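PDB 2W40: glycerol kinase, putative, which probably phosphorylates glycerol at the expense of ATP to give sn-glycerol 3-phosphate. Local coordinates for residues N31-E36 and M53-N58. Numbering follows the deposited sequence.
With EDO (1,2-ethanediol), chain B.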
ATOM      1  N   ASN C  31      -8.770  18.968 -27.539  1.00 11.93           N
ATOM      2  CA  ASN C  31      -7.583  19.186 -26.685  1.00 13.30           C
ATOM      3  C   ASN C  31      -8.105  19.238 -25.259  1.00 11.93           C
ATOM      4  O   ASN C  31      -9.324  19.309 -25.001  1.00 11.61           O
ATOM      5  CB  ASN C  31      -6.860  20.482 -27.004  1.00 13.66           C
ATOM      6  CG  ASN C  31      -5.398  20.500 -26.521  1.00 15.46           C
ATOM      7  OD1 ASN C  31      -4.882  19.514 -26.000  1.00 17.59           O
ATOM      8  ND2 ASN C  31      -4.672  21.579 -26.927  1.00 20.55           N
ATOM      9  N   ASN C  32      -7.156  19.245 -24.341  1.00 12.75           N
ATOM     10  CA  ASN C  32      -7.472  19.299 -22.902  1.00 12.80           C
ATOM     11  C   ASN C  32      -6.323  19.862 -22.085  1.00 12.23           C
ATOM     12  O   ASN C  32      -5.167  19.957 -22.569  1.00 12.25           O
ATOM     13  CB  ASN C  32      -7.985  17.959 -22.416  1.00 13.28           C
ATOM     14  CG  ASN C  32      -6.919  16.937 -22.095  1.00 19.00           C
ATOM     15  OD1 ASN C  32      -5.978  16.704 -22.878  1.00 23.62           O
ATOM     16  ND2 ASN C  32      -7.122  16.232 -20.951  1.00 27.00           N
ATOM     17  N   LEU C  33      -6.671  20.335 -20.909  1.00 11.58           N
ATOM     18  CA  LEU C  33      -5.744  20.850 -19.952  1.00 11.55           C
ATOM     19  C   LEU C  33      -6.166  20.340 -18.635  1.00 10.38           C
ATOM     20  O   LEU C  33      -7.291  20.473 -18.228  1.00  9.70           O
ATOM     21  CB  LEU C  33      -5.700  22.385 -19.971  1.00 11.44           C
ATOM     22  CG  LEU C  33      -5.066  23.147 -21.107  1.00 15.14           C
ATOM     23  CD1 LEU C  33      -5.412  24.692 -20.948  1.00 14.95           C
ATOM     24  CD2 LEU C  33      -3.516  22.850 -21.025  1.00 17.42           C
ATOM     25  N   ASN C  34      -5.195  19.813 -17.889  1.00 10.11           N
ATOM     26  CA  ASN C  34      -5.441  19.441 -16.496  1.00 11.51           C
ATOM     27  C   ASN C  34      -5.558  20.676 -15.633  1.00 10.72           C
ATOM     28  O   ASN C  34      -5.052  21.751 -15.956  1.00 11.53           O
ATOM     29  CB  ASN C  34      -4.259  18.609 -15.966  1.00 12.00           C
ATOM     30  CG  ASN C  34      -4.128  17.275 -16.610  1.00 11.81           C
ATOM     31  OD1 ASN C  34      -5.066  16.704 -17.216  1.00 16.00           O
ATOM     32  ND2 ASN C  34      -2.867  16.761 -16.572  1.00 18.90           N
ATOM     33  N   HIS C  35      -6.214  20.498 -14.470  1.00  9.65           N
ATOM     34  CA  HIS C  35      -6.218  21.531 -13.449  1.00  9.75           C
ATOM     35  C   HIS C  35      -5.902  20.775 -12.106  1.00 10.00           C
ATOM     36  O   HIS C  35      -6.016  19.513 -12.005  1.00 10.49           O
ATOM     37  CB  HIS C  35      -7.527  22.298 -13.353  1.00  9.62           C
ATOM     38  CG  HIS C  35      -8.729  21.428 -13.155  1.00  9.30           C
ATOM     39  ND1 HIS C  35      -9.379  20.805 -14.198  1.00 12.82           N
ATOM     40  CD2 HIS C  35      -9.419  21.131 -12.041  1.00  8.99           C
ATOM     41  CE1 HIS C  35     -10.364  20.063 -13.708  1.00  9.89           C
ATOM     42  NE2 HIS C  35     -10.414  20.239 -12.397  1.00  9.74           N
ATOM     43  N   GLU C  36      -5.437  21.540 -11.123  1.00 11.67           N
ATOM     44  CA  GLU C  36      -4.947  20.979  -9.857  1.00 10.50           C
ATOM     45  C   GLU C  36      -6.050  20.272  -9.111  1.00  9.96           C
ATOM     46  O   GLU C  36      -7.108  20.827  -8.924  1.00  9.74           O
ATOM     47  CB  GLU C  36      -4.345  22.070  -8.988  1.00 10.29           C
ATOM     48  CG  GLU C  36      -3.554  21.516  -7.899  1.00 11.75           C
ATOM     49  CD  GLU C  36      -3.070  22.517  -6.899  1.00 13.92           C
ATOM     50  OE1 GLU C  36      -3.338  23.739  -7.059  1.00 18.47           O
ATOM     51  OE2 GLU C  36      -2.396  22.110  -5.902  1.00 19.47           O
ATOM     52  N   MET C  53     -11.769  28.065 -15.514  1.00  9.75           N
ATOM     53  CA  MET C  53     -12.175  28.978 -16.558  1.00  9.07           C
ATOM     54  C   MET C  53     -11.025  29.404 -17.477  1.00  9.94           C
ATOM     55  O   MET C  53     -11.205  29.496 -18.727  1.00 10.75           O
ATOM     56  CB  MET C  53     -12.839  30.213 -15.999  1.00 11.24           C
ATOM     57  CG  MET C  53     -14.172  30.003 -15.459  1.00 16.67           C
ATOM     58  SD  MET C  53     -15.404  29.221 -16.572  1.00 16.24           S
ATOM     59  CE  MET C  53     -15.413  30.065 -18.054  1.00 14.72           C
ATOM     60  N   THR C  54      -9.887  29.755 -16.875  1.00 11.12           N
ATOM     61  CA  THR C  54      -8.748  30.166 -17.676  1.00 11.00           C
ATOM     62  C   THR C  54      -8.387  29.063 -18.679  1.00 11.23           C
ATOM     63  O   THR C  54      -8.142  29.312 -19.872  1.00 11.34           O
ATOM     64  CB  THR C  54      -7.585  30.490 -16.742  1.00 11.02           C
ATOM     65  OG1 THR C  54      -8.008  31.625 -15.936  1.00 14.40           O
ATOM     66  CG2 THR C  54      -6.328  30.814 -17.583  1.00 11.91           C
ATOM     67  N   ASN C  55      -8.333  27.845 -18.185  1.00  9.22           N
ATOM     68  CA  ASN C  55      -8.019  26.694 -19.048  1.00 10.33           C
ATOM     69  C   ASN C  55      -9.055  26.558 -20.173  1.00  9.87           C
ATOM     70  O   ASN C  55      -8.710  26.355 -21.336  1.00 11.50           O
ATOM     71  CB  ASN C  55      -8.004  25.424 -18.228  1.00 10.46           C
ATOM     72  CG  ASN C  55      -6.762  25.277 -17.392  1.00 11.88           C
ATOM     73  OD1 ASN C  55      -5.843  26.138 -17.484  1.00 12.53           O
ATOM     74  ND2 ASN C  55      -6.748  24.284 -16.544  1.00 12.00           N
ATOM     75  N   LEU C  56     -10.324  26.702 -19.847  1.00  9.84           N
ATOM     76  CA  LEU C  56     -11.372  26.662 -20.824  1.00 10.33           C
ATOM     77  C   LEU C  56     -11.176  27.677 -21.882  1.00  8.92           C
ATOM     78  O   LEU C  56     -11.228  27.366 -23.046  1.00 11.47           O
ATOM     79  CB  LEU C  56     -12.734  26.782 -20.172  1.00  8.97           C
ATOM     80  CG  LEU C  56     -13.867  26.663 -21.224  1.00  9.12           C
ATOM     81  CD1 LEU C  56     -13.937  25.414 -22.066  1.00 10.18           C
ATOM     82  CD2 LEU C  56     -15.241  26.927 -20.523  1.00 10.75           C
ATOM     83  N   TYR C  57     -10.968  28.949 -21.491  1.00 10.11           N
ATOM     84  CA  TYR C  57     -10.825  30.065 -22.477  1.00 11.50           C
ATOM     85  C   TYR C  57      -9.677  29.775 -23.419  1.00 12.10           C
ATOM     86  O   TYR C  57      -9.799  29.924 -24.623  1.00 10.27           O
ATOM     87  CB  TYR C  57     -10.637  31.381 -21.741  1.00 12.74           C
ATOM     88  CG  TYR C  57     -11.895  31.905 -21.021  1.00 12.23           C
ATOM     89  CD1 TYR C  57     -13.155  31.688 -21.524  1.00 12.42           C
ATOM     90  CD2 TYR C  57     -11.769  32.600 -19.835  1.00 12.31           C
ATOM     91  CE1 TYR C  57     -14.306  32.205 -20.837  1.00 14.38           C
ATOM     92  CE2 TYR C  57     -12.819  33.092 -19.161  1.00 13.27           C
ATOM     93  CZ  TYR C  57     -14.093  32.939 -19.645  1.00 15.11           C
ATOM     94  OH  TYR C  57     -15.148  33.486 -18.970  1.00 17.24           O
ATOM     95  N   ASN C  58      -8.571  29.319 -22.832  1.00 11.96           N
ATOM     96  CA  ASN C  58      -7.360  29.023 -23.617  1.00 12.75           C
ATOM     97  C   ASN C  58      -7.620  27.906 -24.632  1.00 12.45           C
ATOM     98  O   ASN C  58      -7.219  27.996 -25.787  1.00 13.50           O
ATOM     99  CB  ASN C  58      -6.201  28.791 -22.631  1.00 13.89           C
ATOM    100  CG  ASN C  58      -5.613  30.104 -22.089  1.00 14.40           C
ATOM    101  OD1 ASN C  58      -5.753  31.174 -22.720  1.00 19.61           O
ATOM    102  ND2 ASN C  58      -4.920  30.038 -20.910  1.00 17.77           N
TER
HETATM  103  C1  EDO B1519      -9.190  15.861 -25.819  1.00 30.60           C
HETATM  104  O1  EDO B1519      -9.224  14.972 -24.748  1.00 32.98           O
HETATM  105  C2  EDO B1519      -7.886  15.657 -26.545  1.00 37.12           C
HETATM  106  O2  EDO B1519      -6.725  16.206 -25.836  1.00 41.13           O
HETATM  107  O   HOH W   1      -8.813  22.222 -16.514  1.00 10.07           O
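Asn-55 of the helix lies against Leu-33 of the strand, and its side chain can be followed outward from the backbone. Asn-55 CB lies 3.8 Å from CD1 of Leu-33. One bond further on, Asn-55 CG sits over the same leucine, 4.0 Å from Leu-33 CB. The isobutyl group crosses the root of the amide at a slant. With CG anti to its own carbonyl carbon (chi1 -76°), the amide is swung across to the strand and splits there. OD1 stays with the leucine methyl CD1 of Leu-33, which also rests on the backbone O of Asn-55 at 3.7 Å. The other branch, Asn-55 ND2, goes to the backbone where the strand gives out: it lies 3.1 Å from Asn-34 O and donates to a water 2.9 Å off. That water donates in turn to Leu-33 O and is hydrogen-bonded to His-35 ND1, joining Leu-33 O and the His-35 ring to the Asn-55 side-chain amide. Strand 27-34 is an edge strand of the N-terminal domain's mixed sheet, in the actin-like fold of the FGGY kinases, and helix 49-70 packs on one face of it; Leu-56, on a different side of the helix from Asn-55, touches strands 15-21 and 3-11. His-35 turns its CB to Asn-55 ND2 at 3.8 Å, while its ring leads off from the helix segment to meet His-47 edge-to-face. Leu-33 extends its packing along the helix to Leu-59.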